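Local structure of tyrosine--tRNA ligase, mitochondrial (Coccidioides posadasii, 5IJX) at residues Gln9-Arg14 with Trp158-Arg163; Glu28-Arg33 with Ile61-Val66; Met88-Ala93 with Ala100-Gly105. The protein probably joins L-tyrosine to tRNA(Tyr) at the expense of ATP; this C-terminally truncated form holds the catalytic domain with tyrosine bound. One frame throughout, in Å; residues are numbered along the deposited sequence.

How the contacts relate
The three contacts lie at the corners of a near-equilateral triangle, with centres 19 to 21 Å apart. Contacts 1 and 2 share helix 7-31: its early turns meet the loop before strand 164-168, and its last turn meets the end of helix 54-63. They touch where Ala161 packs on Arg65. Contact 3 lies near the centre of the chain, inside the Rossmann-type catalytic domain, and joins contact 1 through a probable backbone hydrogen bond from Ala100 to Arg163. Along the chain, contacts 2 and 3 follow one another inside the long loop closed by contact 1. The N-terminal helix is thus fastened outside a sheet that carries the tyrosine pocket.

Contact 1: residues Gln9-Arg14 with Trp158-Arg163; sequences QQHLRR and WEWAWR
The indole of Trp160 rests against one side of helix 7-31, where Arg14 lies over its face and His11 meets its edge. The close part of the contact is at the benzene end. Arg14 CB sits 3.5 Å from the centroid of the six-membered ring, almost straight above it, in a CH-pi contact. One turn back along the helix, His11 CD2 comes within 3.5 Å of Trp160 CZ2, near the plane of the indole. The planes of imidazole and indole are turned 68° apart, an offset edge-to-face pair in which the tryptophan supplies the edge. His11 reaches this place because its CG is anti to the backbone N (chi1 -175°), which brings the ring nearer to the loop than its CB alone would be.

Residues 158-163 belong to the irregular connection between helix 126-154 and strand 164-168, one of the two edge strands of the sheet within this chain, in the Rossmann-type fold of class I synthetases. Trp160 and Ala161 set this connection against the N-terminal helix at Thr15 and Ala18, while Trp162 turns inward to Tyr94 of helix 84-95.

Toward solvent the fit is looser. The Arg14 chain bends at chi2 and chi3 and runs on over the same face, from the six-membered to the five-membered ring, laying its guanidinium almost parallel to the indole (3° between planes). Its CZ is 4.5 Å from the centroid of the Trp160 five-membered ring, a cation-pi stack at a relaxed spacing. Arg163 stands on the imidazole side, with NH2 4.1 Å from His11 NE2 and no bond between them; a protonated histidine would probably find this neighbour unfavourable. The arginine is instead turned back to its own loop, where NH1 makes a weak hydrogen bond of 2.8 Å to Trp160 O and a second weak one, longer but straighter, to Trp162 O.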
loop_
_atom_site.group_PDB
_atom_site.type_symbol
_atom_site.label_atom_id
_atom_site.label_comp_id
_atom_site.label_asym_id
_atom_site.label_seq_id
_atom_site.Cartn_x
_atom_site.Cartn_y
_atom_site.Cartn_z
ATOM N N GLN A 9 4.332 24.745 -31.261
ATOM C CA GLN A 9 4.368 24.500 -32.699
ATOM C C GLN A 9 5.742 24.006 -33.135
ATOM O O GLN A 9 5.860 22.962 -33.788
ATOM C CB GLN A 9 3.991 25.774 -33.454
ATOM C CG GLN A 9 2.647 26.367 -33.052
ATOM C CD GLN A 9 1.473 25.519 -33.498
ATOM O OE1 GLN A 9 0.689 25.044 -32.678
ATOM N NE2 GLN A 9 1.344 25.331 -34.806
ATOM N N GLN A 10 6.797 24.749 -32.788
ATOM C CA GLN A 10 8.154 24.313 -33.105
ATOM C C GLN A 10 8.414 22.911 -32.571
ATOM O O GLN A 10 8.888 22.029 -33.298
ATOM C CB GLN A 10 9.170 25.299 -32.525
ATOM C CG GLN A 10 8.976 26.738 -32.975
ATOM N N HIS A 11 8.098 22.687 -31.293
ATOM C CA HIS A 11 8.346 21.385 -30.683
ATOM C C HIS A 11 7.589 20.283 -31.414
ATOM O O HIS A 11 8.144 19.215 -31.694
ATOM C CB HIS A 11 7.950 21.418 -29.208
ATOM C CG HIS A 11 8.285 20.162 -28.466
ATOM N ND1 HIS A 11 7.390 19.125 -28.314
ATOM C CD2 HIS A 11 9.419 19.776 -27.835
ATOM C CE1 HIS A 11 7.958 18.154 -27.620
ATOM N NE2 HIS A 11 9.189 18.524 -27.316
ATOM N N LEU A 12 6.312 20.519 -31.722
ATOM C CA LEU A 12 5.533 19.506 -32.424
ATOM C C LEU A 12 6.132 19.200 -33.793
ATOM O O LEU A 12 6.235 18.031 -34.186
ATOM C CB LEU A 12 4.080 19.960 -32.556
ATOM C CG LEU A 12 3.258 19.847 -31.269
ATOM N N ARG A 13 6.540 20.236 -34.531
ATOM C CA ARG A 13 7.205 20.013 -35.811
ATOM C C ARG A 13 8.431 19.126 -35.636
ATOM O O ARG A 13 8.572 18.097 -36.309
ATOM C CB ARG A 13 7.598 21.350 -36.438
ATOM C CG ARG A 13 8.401 21.220 -37.729
ATOM C CD ARG A 13 8.778 22.579 -38.295
ATOM N NE ARG A 13 9.684 23.309 -37.412
ATOM C CZ ARG A 13 11.009 23.190 -37.424
ATOM N NH1 ARG A 13 11.607 22.364 -38.274
ATOM N NH2 ARG A 13 11.741 23.902 -36.579
ATOM N N ARG A 14 9.336 19.517 -34.735
ATOM C CA ARG A 14 10.518 18.706 -34.455
ATOM C C ARG A 14 10.135 17.256 -34.185
ATOM O O ARG A 14 10.730 16.328 -34.744
ATOM C CB ARG A 14 11.279 19.289 -33.264
ATOM C CG ARG A 14 11.837 20.691 -33.486
ATOM C CD ARG A 14 13.239 20.668 -34.074
ATOM N NE ARG A 14 14.066 21.739 -33.525
ATOM C CZ ARG A 14 15.371 21.867 -33.740
ATOM N NH1 ARG A 14 16.015 20.991 -34.500
ATOM N NH2 ARG A 14 16.035 22.875 -33.192
ATOM N N TRP A 158 25.104 13.648 -31.961
ATOM C CA TRP A 158 24.067 14.125 -31.056
ATOM C C TRP A 158 22.958 14.811 -31.842
ATOM O O TRP A 158 23.221 15.650 -32.707
ATOM C CB TRP A 158 24.665 15.089 -30.031
ATOM C CG TRP A 158 23.683 15.552 -29.000
ATOM C CD1 TRP A 158 23.538 15.066 -27.733
ATOM C CD2 TRP A 158 22.707 16.592 -29.146
ATOM N NE1 TRP A 158 22.533 15.739 -27.081
ATOM C CE2 TRP A 158 22.007 16.680 -27.927
ATOM C CE3 TRP A 158 22.359 17.455 -30.189
ATOM C CZ2 TRP A 158 20.980 17.597 -27.721
ATOM C CZ3 TRP A 158 21.338 18.363 -29.984
ATOM C CH2 TRP A 158 20.661 18.428 -28.759
ATOM N N GLU A 159 21.715 14.456 -31.533
ATOM C CA GLU A 159 20.547 15.002 -32.205
ATOM C C GLU A 159 19.600 15.618 -31.186
ATOM O O GLU A 159 19.728 15.419 -29.974
ATOM C CB GLU A 159 19.814 13.921 -33.010
ATOM C CG GLU A 159 20.524 13.496 -34.277
ATOM C CD GLU A 159 19.916 12.249 -34.885
ATOM O OE1 GLU A 159 20.636 11.518 -35.596
ATOM O OE2 GLU A 159 18.717 11.996 -34.644
ATOM N N TRP A 160 18.634 16.377 -31.702
ATOM C CA TRP A 160 17.610 16.959 -30.844
ATOM C C TRP A 160 16.680 15.891 -30.283
ATOM O O TRP A 160 16.111 16.073 -29.201
ATOM C CB TRP A 160 16.816 18.003 -31.629
ATOM C CG TRP A 160 15.683 18.608 -30.869
ATOM C CD1 TRP A 160 15.720 19.735 -30.102
ATOM C CD2 TRP A 160 14.336 18.122 -30.806
ATOM N NE1 TRP A 160 14.480 19.981 -29.564
ATOM C CE2 TRP A 160 13.614 19.006 -29.981
ATOM C CE3 TRP A 160 13.672 17.027 -31.367
ATOM C CZ2 TRP A 160 12.260 18.827 -29.701
ATOM C CZ3 TRP A 160 12.328 16.850 -31.087
ATOM C CH2 TRP A 160 11.636 17.747 -30.263
ATOM N N ALA A 161 16.517 14.775 -30.996
ATOM C CA ALA A 161 15.623 13.710 -30.558
ATOM C C ALA A 161 16.201 12.872 -29.427
ATOM O O ALA A 161 15.452 12.123 -28.791
ATOM C CB ALA A 161 15.278 12.799 -31.739
ATOM N N TRP A 162 17.503 12.973 -29.163
ATOM C CA TRP A 162 18.097 12.219 -28.069
ATOM C C TRP A 162 17.479 12.642 -26.745
ATOM O O TRP A 162 17.299 13.832 -26.475
ATOM C CB TRP A 162 19.610 12.433 -28.032
ATOM C CG TRP A 162 20.345 11.749 -29.145
ATOM C CD1 TRP A 162 19.817 11.272 -30.310
ATOM C CD2 TRP A 162 21.747 11.458 -29.191
ATOM N NE1 TRP A 162 20.804 10.706 -31.080
ATOM C CE2 TRP A 162 21.997 10.806 -30.415
ATOM C CE3 TRP A 162 22.814 11.685 -28.317
ATOM C CZ2 TRP A 162 23.270 10.380 -30.786
ATOM C CZ3 TRP A 162 24.078 11.263 -28.687
ATOM C CH2 TRP A 162 24.295 10.616 -29.911
ATOM N N ARG A 163 17.154 11.654 -25.913
ATOM C CA ARG A 163 16.494 11.892 -24.639
ATOM C C ARG A 163 17.241 11.151 -23.543
ATOM O O ARG A 163 17.566 9.968 -23.690
ATOM C CB ARG A 163 15.027 11.448 -24.685
ATOM C CG ARG A 163 14.173 12.225 -25.676
ATOM C CD ARG A 163 13.762 13.581 -25.128
ATOM N NE ARG A 163 12.758 14.228 -25.972
ATOM C CZ ARG A 163 13.028 15.067 -26.968
ATOM N NH1 ARG A 163 14.281 15.385 -27.265
ATOM N NH2 ARG A 163 12.036 15.595 -27.671
#

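Contact 2: residues Glu28-Arg33 with Ile61-Val66; sequences EIEAGR and ITRKRV
Apolar contact between residues 28-33 and 61-66 converges on one methyl group, CG2 of Thr62. Ile29 CG2 meets it tip to tip at 3.7 Å, and Glu30 lays the aliphatic part of its chain across it, with CG 3.6 Å from Thr62 CG2. The threonine rotamer divides the labour: CG2 stands anti to the backbone N and faces the other helix, whereas OG1 (chi1 -61°) is placed beside the backbone N and bonds to the carbonyl of Asp58, one turn earlier in its own helix. The hydroxyl is therefore satisfied without help from residues 28-33, so only the methyl branch of Thr62 is presented to Ile29 and Glu30. The contact sets the C-terminal end of the N-terminal helix 7-31 on the end of helix 54-63, just before strand 67-72 of the catalytic sheet.

The charged interaction lies at the margin. Glu30 runs extended beyond CG, past Thr62, and brings OE2 to 3.6 Å from Arg63 NE, a long salt bridge. The oxygen approaches the guanidinium at its edge, near its plane, yet the carboxylate itself is turned 79° away from that plane. Glu30 OE2 is no farther from Arg63 CG, at 3.5 Å, so the pairing is one of proximity more than of aligned bonds.

Local bonds finish both helices just beyond the residues that touch. Helix 7-31 ends in a Schellman motif with Gly32 at positive phi (113°), and Arg33 folds back to a salt bridge with Glu28. Beyond helix 54-63, Arg65 bonds the carbonyls of Ala18 and Gly97, tying helix 7-31 to the catalytic domain.

With no hydrogen bond crossing between the segments, the two helix ends are joined by van der Waals packing and a probably modest, partly solvent-screened charge attraction.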
loop_
_atom_site.group_PDB
_atom_site.type_symbol
_atom_site.label_atom_id
_atom_site.label_comp_id
_atom_site.label_asym_id
_atom_site.label_seq_id
_atom_site.Cartn_x
_atom_site.Cartn_y
_atom_site.Cartn_z
ATOM N N GLU A 28 14.439 0.867 -43.572
ATOM C CA GLU A 28 15.776 0.312 -43.761
ATOM C C GLU A 28 15.916 -1.028 -43.048
ATOM O O GLU A 28 16.233 -2.050 -43.665
ATOM C CB GLU A 28 16.833 1.293 -43.252
ATOM C CG GLU A 28 16.910 2.597 -44.019
ATOM C CD GLU A 28 18.338 3.071 -44.202
ATOM O OE1 GLU A 28 19.195 2.715 -43.364
ATOM O OE2 GLU A 28 18.610 3.790 -45.188
ATOM N N ILE A 29 15.676 -1.034 -41.735
ATOM C CA ILE A 29 15.888 -2.241 -40.939
ATOM C C ILE A 29 14.980 -3.367 -41.418
ATOM O O ILE A 29 15.441 -4.472 -41.725
ATOM C CB ILE A 29 15.673 -1.930 -39.446
ATOM C CG1 ILE A 29 16.821 -1.055 -38.929
ATOM C CG2 ILE A 29 15.565 -3.211 -38.632
ATOM C CD1 ILE A 29 16.577 -0.454 -37.562
ATOM N N GLU A 30 13.670 -3.105 -41.481
ATOM C CA GLU A 30 12.709 -4.160 -41.788
ATOM C C GLU A 30 12.851 -4.688 -43.209
ATOM O O GLU A 30 12.436 -5.821 -43.477
ATOM C CB GLU A 30 11.284 -3.654 -41.552
ATOM C CG GLU A 30 10.956 -3.449 -40.080
ATOM C CD GLU A 30 9.499 -3.105 -39.837
ATOM O OE1 GLU A 30 8.846 -2.572 -40.758
ATOM O OE2 GLU A 30 9.006 -3.374 -38.721
ATOM N N ALA A 31 13.417 -3.903 -44.124
ATOM C CA ALA A 31 13.735 -4.422 -45.446
ATOM C C ALA A 31 15.062 -5.168 -45.473
ATOM O O ALA A 31 15.341 -5.865 -46.454
ATOM C CB ALA A 31 13.755 -3.286 -46.472
ATOM N N GLY A 32 15.880 -5.039 -44.425
ATOM C CA GLY A 32 17.091 -5.814 -44.268
ATOM C C GLY A 32 18.374 -5.014 -44.345
ATOM O O GLY A 32 19.423 -5.516 -43.921
ATOM N N ARG A 33 18.325 -3.782 -44.860
ATOM C CA ARG A 33 19.559 -3.059 -45.145
ATOM C C ARG A 33 20.298 -2.651 -43.874
ATOM O O ARG A 33 21.526 -2.513 -43.899
ATOM C CB ARG A 33 19.259 -1.834 -46.013
ATOM C CG ARG A 33 18.773 -2.190 -47.419
ATOM C CD ARG A 33 18.791 -1.004 -48.379
ATOM N NE ARG A 33 17.817 0.028 -48.028
ATOM C CZ ARG A 33 18.111 1.222 -47.516
ATOM N NH1 ARG A 33 19.367 1.579 -47.280
ATOM N NH2 ARG A 33 17.134 2.074 -47.243
ATOM N N ILE A 61 10.919 -1.894 -30.980
ATOM C CA ILE A 61 12.022 -0.942 -31.049
ATOM C C ILE A 61 12.210 -0.453 -32.478
ATOM O O ILE A 61 12.466 0.733 -32.717
ATOM C CB ILE A 61 13.308 -1.578 -30.490
ATOM C CG1 ILE A 61 13.084 -2.036 -29.044
ATOM C CG2 ILE A 61 14.466 -0.594 -30.568
ATOM C CD1 ILE A 61 14.264 -2.761 -28.425
ATOM N N THR A 62 12.083 -1.356 -33.451
ATOM C CA THR A 62 12.275 -0.962 -34.844
ATOM C C THR A 62 11.202 0.024 -35.294
ATOM O O THR A 62 11.495 0.984 -36.018
ATOM C CB THR A 62 12.277 -2.203 -35.737
ATOM O OG1 THR A 62 13.353 -3.067 -35.352
ATOM C CG2 THR A 62 12.443 -1.821 -37.197
ATOM N N ARG A 63 9.956 -0.190 -34.874
ATOM C CA ARG A 63 8.833 0.614 -35.337
ATOM C C ARG A 63 8.562 1.848 -34.481
ATOM O O ARG A 63 7.780 2.707 -34.900
ATOM C CB ARG A 63 7.553 -0.228 -35.370
ATOM C CG ARG A 63 7.416 -1.168 -36.554
ATOM C CD ARG A 63 5.955 -1.263 -36.969
ATOM N NE ARG A 63 5.661 -2.461 -37.750
ATOM C CZ ARG A 63 4.464 -3.038 -37.811
ATOM N NH1 ARG A 63 3.440 -2.540 -37.128
ATOM N NH2 ARG A 63 4.289 -4.124 -38.550
ATOM N N LYS A 64 9.170 1.962 -33.304
ATOM C CA LYS A 64 8.736 2.965 -32.340
ATOM C C LYS A 64 9.921 3.460 -31.527
ATOM O O LYS A 64 10.715 2.657 -31.029
ATOM C CB LYS A 64 7.662 2.378 -31.419
ATOM C CG LYS A 64 6.934 3.393 -30.567
ATOM C CD LYS A 64 5.787 2.726 -29.829
ATOM C CE LYS A 64 4.922 3.735 -29.096
ATOM N NZ LYS A 64 3.713 3.095 -28.507
ATOM N N ARG A 65 10.029 4.784 -31.392
ATOM C CA ARG A 65 11.087 5.413 -30.600
ATOM C C ARG A 65 10.690 5.334 -29.126
ATOM O O ARG A 65 10.225 6.299 -28.515
ATOM C CB ARG A 65 11.304 6.852 -31.049
ATOM C CG ARG A 65 12.580 7.496 -30.518
ATOM C CD ARG A 65 12.627 8.985 -30.845
ATOM N NE ARG A 65 12.725 9.243 -32.282
ATOM C CZ ARG A 65 13.860 9.478 -32.939
ATOM N NH1 ARG A 65 15.025 9.492 -32.300
ATOM N NH2 ARG A 65 13.833 9.704 -34.245
ATOM N N VAL A 66 10.885 4.149 -28.545
ATOM C CA VAL A 66 10.428 3.862 -27.188
ATOM C C VAL A 66 11.496 4.252 -26.174
ATOM O O VAL A 66 12.577 4.727 -26.542
ATOM C CB VAL A 66 10.049 2.378 -27.030
ATOM C CG1 VAL A 66 8.885 2.026 -27.947
ATOM C CG2 VAL A 66 11.248 1.477 -27.304
#

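Contact 3: residues Met88-Ala93 with Ala100-Gly105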
loop_
_atom_site.group_PDB
_atom_site.type_symbol
_atom_site.label_atom_id
_atom_site.label_comp_id
_atom_site.label_asym_id
_atom_site.label_seq_id
_atom_site.Cartn_x
_atom_site.Cartn_y
_atom_site.Cartn_z
HETATM N N MSE A 88 25.091 0.107 -19.759
HETATM C CA MSE A 88 25.642 -0.011 -21.102
HETATM C C MSE A 88 24.485 -0.015 -22.089
HETATM O O MSE A 88 24.446 0.812 -23.003
HETATM C CB MSE A 88 26.488 -1.278 -21.259
HETATM C CG MSE A 88 27.802 -1.275 -20.483
HETATM SE SE MSE A 88 28.940 0.269 -20.839
HETATM C CE MSE A 88 28.895 0.249 -22.786
ATOM N N ILE A 89 23.521 -0.918 -21.880
ATOM C CA ILE A 89 22.354 -0.954 -22.756
ATOM C C ILE A 89 21.740 0.436 -22.855
ATOM O O ILE A 89 21.608 1.000 -23.950
ATOM C CB ILE A 89 21.337 -2.006 -22.267
ATOM C CG1 ILE A 89 21.912 -3.414 -22.475
ATOM C CG2 ILE A 89 19.995 -1.844 -22.993
ATOM C CD1 ILE A 89 20.955 -4.560 -22.167
ATOM N N LEU A 90 21.399 1.029 -21.707
ATOM C CA LEU A 90 20.873 2.389 -21.716
ATOM C C LEU A 90 21.752 3.294 -22.566
ATOM O O LEU A 90 21.272 3.967 -23.487
ATOM C CB LEU A 90 20.771 2.939 -20.291
ATOM C CG LEU A 90 19.707 2.356 -19.355
ATOM C CD1 LEU A 90 19.564 3.244 -18.132
ATOM C CD2 LEU A 90 18.357 2.183 -20.040
ATOM N N GLY A 91 23.054 3.295 -22.286
ATOM C CA GLY A 91 23.997 4.078 -23.057
ATOM C C GLY A 91 23.744 3.889 -24.534
ATOM O O GLY A 91 23.421 4.846 -25.251
ATOM N N TRP A 92 23.845 2.639 -24.993
ATOM C CA TRP A 92 23.574 2.359 -26.396
ATOM C C TRP A 92 22.232 2.950 -26.796
ATOM O O TRP A 92 22.149 3.771 -27.718
ATOM C CB TRP A 92 23.610 0.851 -26.654
ATOM C CG TRP A 92 25.002 0.279 -26.664
ATOM C CD1 TRP A 92 25.546 -0.579 -25.752
ATOM C CD2 TRP A 92 26.028 0.535 -27.633
ATOM N NE1 TRP A 92 26.845 -0.876 -26.095
ATOM C CE2 TRP A 92 27.163 -0.204 -27.245
ATOM C CE3 TRP A 92 26.096 1.317 -28.791
ATOM C CZ2 TRP A 92 28.347 -0.188 -27.973
ATOM C CZ3 TRP A 92 27.277 1.333 -29.510
ATOM C CH2 TRP A 92 28.385 0.587 -29.098
ATOM N N ALA A 93 21.171 2.573 -26.078
ATOM C CA ALA A 93 19.848 3.111 -26.366
ATOM C C ALA A 93 19.912 4.619 -26.559
ATOM O O ALA A 93 19.457 5.153 -27.579
ATOM C CB ALA A 93 18.882 2.749 -25.236
ATOM N N ALA A 100 16.490 7.088 -22.606
ATOM C CA ALA A 100 17.175 6.356 -21.550
ATOM C C ALA A 100 16.888 7.017 -20.210
ATOM O O ALA A 100 17.105 8.224 -20.045
ATOM C CB ALA A 100 18.683 6.306 -21.801
ATOM N N VAL A 101 16.403 6.221 -19.261
ATOM C CA VAL A 101 16.040 6.694 -17.931
ATOM C C VAL A 101 16.839 5.899 -16.911
ATOM O O VAL A 101 16.655 4.682 -16.782
ATOM C CB VAL A 101 14.532 6.554 -17.669
ATOM C CG1 VAL A 101 14.210 6.848 -16.210
ATOM C CG2 VAL A 101 13.744 7.480 -18.581
ATOM N N PHE A 102 17.717 6.582 -16.185
ATOM C CA PHE A 102 18.406 5.992 -15.045
ATOM C C PHE A 102 17.599 6.300 -13.791
ATOM O O PHE A 102 17.334 7.469 -13.496
ATOM C CB PHE A 102 19.825 6.547 -14.919
ATOM C CG PHE A 102 20.670 6.358 -16.149
ATOM C CD1 PHE A 102 21.610 5.343 -16.211
ATOM C CD2 PHE A 102 20.533 7.203 -17.237
ATOM C CE1 PHE A 102 22.393 5.173 -17.338
ATOM C CE2 PHE A 102 21.312 7.036 -18.365
ATOM C CZ PHE A 102 22.243 6.020 -18.416
ATOM N N LEU A 103 17.207 5.262 -13.056
ATOM C CA LEU A 103 16.345 5.413 -11.890
ATOM C C LEU A 103 17.084 4.988 -10.628
ATOM O O LEU A 103 17.659 3.896 -10.574
ATOM C CB LEU A 103 15.061 4.592 -12.043
ATOM C CG LEU A 103 14.107 4.629 -10.845
ATOM C CD1 LEU A 103 13.727 6.060 -10.497
ATOM C CD2 LEU A 103 12.862 3.808 -11.129
ATOM N N ILE A 104 17.059 5.855 -9.619
ATOM C CA ILE A 104 17.583 5.558 -8.292
ATOM C C ILE A 104 16.418 5.135 -7.407
ATOM O O ILE A 104 15.370 5.792 -7.393
ATOM C CB ILE A 104 18.309 6.777 -7.698
ATOM C CG1 ILE A 104 19.548 7.123 -8.529
ATOM C CG2 ILE A 104 18.699 6.521 -6.248
ATOM N N GLY A 105 16.600 4.048 -6.661
ATOM C CA GLY A 105 15.543 3.532 -5.812
ATOM C C GLY A 105 15.519 4.168 -4.438
ATOM O O GLY A 105 15.796 3.506 -3.434
#
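Leu90 reaches from helix 84-95 to strand 99-104 and sets its CD1 methyl over one face of the Phe102 ring. CD1 is 3.6 Å from the ring centroid and 17° off the ring normal, a CH-pi contact displaced slightly toward the CD1-CE1 side of the ring. The leucine and the ring pass alongside, pointing opposite ways, so that Leu90 CB also comes close to the far end of the ring, 3.9 Å from Phe102 CZ. The same leucine methyl lies 3.5 Å from Val101 O and thus packs on the strand backbone as well as on the aromatic ring. With CG anti to its carbonyl carbon (chi1 -70°), Leu90 sends its branch along the strand toward Phe102.

Helix and strand are the second and third elements of a beta-alpha-beta crossover, strand 67-72, helix 84-95, strand 99-104, within the Rossmann-type fold of class I synthetases. Their local axes run roughly antiparallel, at 150°, and approach to 8.2 Å. Strand 99-104 lies between the parallel strands 67-72 and 164-168; the leucine also touches Phe68 of the former, and Phe102 packs on Leu166 of the latter.

Ala100 supplies the close approach at the start of the strand. Its CB points to the helix and lies 4.2 Å from Leu90 CB and 3.9 Å from Leu90 O, and the small side chain is consistent with the short separation of the backbones, 5.4 Å between the CA atoms of Leu90 and Ala100. Phe102, by contrast, fills the wider part further along, where its ring also meets that of Phe87. Leu103, next in the strand, turns its side chain from the helix, against Tyr69 and the bound tyrosine.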